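Local coordinates for protein carbohydrate kinase, FGGY (Rhodospirillum rubrum, PDB 3IFR) that probably phosphorylates D-xylulose at the expense of ATP, as a xylulose kinase of the FGGY carbohydrate kinase family, at residues A392-D396 with I397-P401. Residues are numbered along the deposited sequence; the frame is centred on the assembly and turned at random.
Sequences AVLDD and IGHAP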
loop_
_atom_site.group_PDB
_atom_site.type_symbol
_atom_site.label_atom_id
_atom_site.label_comp_id
_atom_site.label_asym_id
_atom_site.label_seq_id
_atom_site.Cartn_x
_atom_site.Cartn_y
_atom_site.Cartn_z
ATOM N N ALA A 392 5.051 -18.144 -1.818
ATOM C CA ALA A 392 5.100 -19.262 -2.740
ATOM C C ALA A 392 4.618 -18.762 -4.100
ATOM O O ALA A 392 5.165 -19.099 -5.156
ATOM C CB ALA A 392 4.213 -20.450 -2.228
ATOM N N VAL A 393 3.575 -17.950 -4.085
ATOM C CA VAL A 393 3.118 -17.420 -5.353
ATOM C C VAL A 393 4.184 -16.547 -5.985
ATOM O O VAL A 393 4.448 -16.707 -7.169
ATOM C CB VAL A 393 1.723 -16.774 -5.271
ATOM C CG1 VAL A 393 1.360 -16.070 -6.570
ATOM C CG2 VAL A 393 0.708 -17.859 -4.974
ATOM N N LEU A 394 4.797 -15.647 -5.214
ATOM C CA LEU A 394 5.856 -14.796 -5.759
ATOM C C LEU A 394 6.924 -15.657 -6.452
ATOM O O LEU A 394 7.299 -15.441 -7.616
ATOM C CB LEU A 394 6.533 -13.986 -4.643
ATOM C CG LEU A 394 6.033 -12.618 -4.139
ATOM C CD1 LEU A 394 5.153 -11.889 -5.163
ATOM C CD2 LEU A 394 5.346 -12.702 -2.776
ATOM N N ASP A 395 7.383 -16.656 -5.706
ATOM C CA ASP A 395 8.311 -17.642 -6.194
ATOM C C ASP A 395 7.861 -18.258 -7.520
ATOM O O ASP A 395 8.630 -18.311 -8.475
ATOM C CB ASP A 395 8.482 -18.737 -5.149
ATOM C CG ASP A 395 9.925 -19.181 -5.007
ATOM O OD1 ASP A 395 10.614 -19.308 -6.032
ATOM O OD2 ASP A 395 10.382 -19.369 -3.853
ATOM N N ASP A 396 6.622 -18.733 -7.563
ATOM C CA ASP A 396 6.082 -19.336 -8.760
ATOM C C ASP A 396 6.170 -18.421 -9.968
ATOM O O ASP A 396 6.444 -18.883 -11.095
ATOM C CB ASP A 396 4.612 -19.622 -8.585
ATOM C CG ASP A 396 4.352 -20.928 -7.926
ATOM O OD1 ASP A 396 5.319 -21.554 -7.436
ATOM O OD2 ASP A 396 3.154 -21.310 -7.881
ATOM N N ILE A 397 5.881 -17.140 -9.753
ATOM C CA ILE A 397 5.812 -16.232 -10.894
ATOM C C ILE A 397 7.210 -15.857 -11.353
ATOM O O ILE A 397 7.395 -15.308 -12.434
ATOM C CB ILE A 397 5.069 -14.922 -10.613
ATOM C CG1 ILE A 397 3.757 -15.140 -9.893
ATOM C CG2 ILE A 397 4.797 -14.202 -11.908
ATOM C CD1 ILE A 397 3.265 -13.808 -9.236
ATOM N N GLY A 398 8.204 -16.126 -10.529
ATOM C CA GLY A 398 9.548 -15.790 -10.943
ATOM C C GLY A 398 10.112 -14.546 -10.281
ATOM O O GLY A 398 11.135 -14.047 -10.709
ATOM N N HIS A 399 9.470 -14.056 -9.230
ATOM C CA HIS A 399 10.048 -12.931 -8.490
ATOM C C HIS A 399 11.144 -13.294 -7.483
ATOM O O HIS A 399 11.828 -12.417 -6.939
ATOM C CB HIS A 399 8.945 -12.065 -7.876
ATOM C CG HIS A 399 8.059 -11.463 -8.910
ATOM N ND1 HIS A 399 6.713 -11.752 -9.001
ATOM C CD2 HIS A 399 8.352 -10.685 -9.975
ATOM C CE1 HIS A 399 6.203 -11.118 -10.040
ATOM N NE2 HIS A 399 7.181 -10.467 -10.650
ATOM N N ALA A 400 11.347 -14.590 -7.275
ATOM C CA ALA A 400 12.485 -15.058 -6.482
ATOM C C ALA A 400 12.648 -14.352 -5.123
ATOM O O ALA A 400 13.701 -13.811 -4.842
ATOM C CB ALA A 400 13.730 -14.884 -7.302
ATOM N N PRO A 401 11.604 -14.366 -4.280
ATOM C CA PRO A 401 11.653 -13.720 -2.953
ATOM C C PRO A 401 12.825 -14.277 -2.132
ATOM O O PRO A 401 12.946 -15.497 -2.095
ATOM C CB PRO A 401 10.362 -14.183 -2.271
ATOM C CG PRO A 401 9.668 -15.138 -3.211
ATOM C CD PRO A 401 10.375 -15.162 -4.510
HETATM O O HOH W 1 11.258 -17.130 -8.765
#
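Leu-394 and His-399 meet in a Schellman motif that ends helix 372-397 and turns the chain toward strand 403-407 of the C-terminal FGGY domain. Leu-394 O takes the N-H of His-399 at 3.0 Å, from above its carbonyl plane, and weaker bonds from Ile-397 N and Gly-398 N. Gly-398 N also hydrogen-bonds to Asp-395 O, the second bond of the motif; the positive phi (104°) that makes the turn would jam a CB against the preceding carbonyl, hence glycine. The Leu-394 side chain starts with CB against Pro-401 CG at 3.6 Å, the proline ring folding back over the last helical turn. CG stands anti to the carbonyl carbon (chi1 -87°) and a nearly eclipsed chi2 (-22°) then puts CD1 4.1 Å from ND1 of His-399, the two side chains crossing at about a right angle. Leu-394 also touches Ile-271 and Val-273 of strand 269-273, joining helix to sheet. One turn on from Val-393, Ile-397 gives its N-H to Val-393 O at 3.0 Å; CG1 comes 3.2 Å from that same oxygen, and CD1 ends 4.0 Å from Val-393 CG1, while the side chain also meets Leu-284. An alanine here, lacking CG1, CG2 and CD1, is likely to leave Val-393 CG1 without its neighbour and open a gap beside Leu-284. The buried His-399 ND1 has no hydrogen-bond partner, whereas NE2 makes a weak bond to Thr-277 O. On the exposed side a water donates to Asp-395 O at 2.9 Å and weakly accepts the N-H of Ala-400. Pro-401 CD packs 3.6 Å from Asp-395 N.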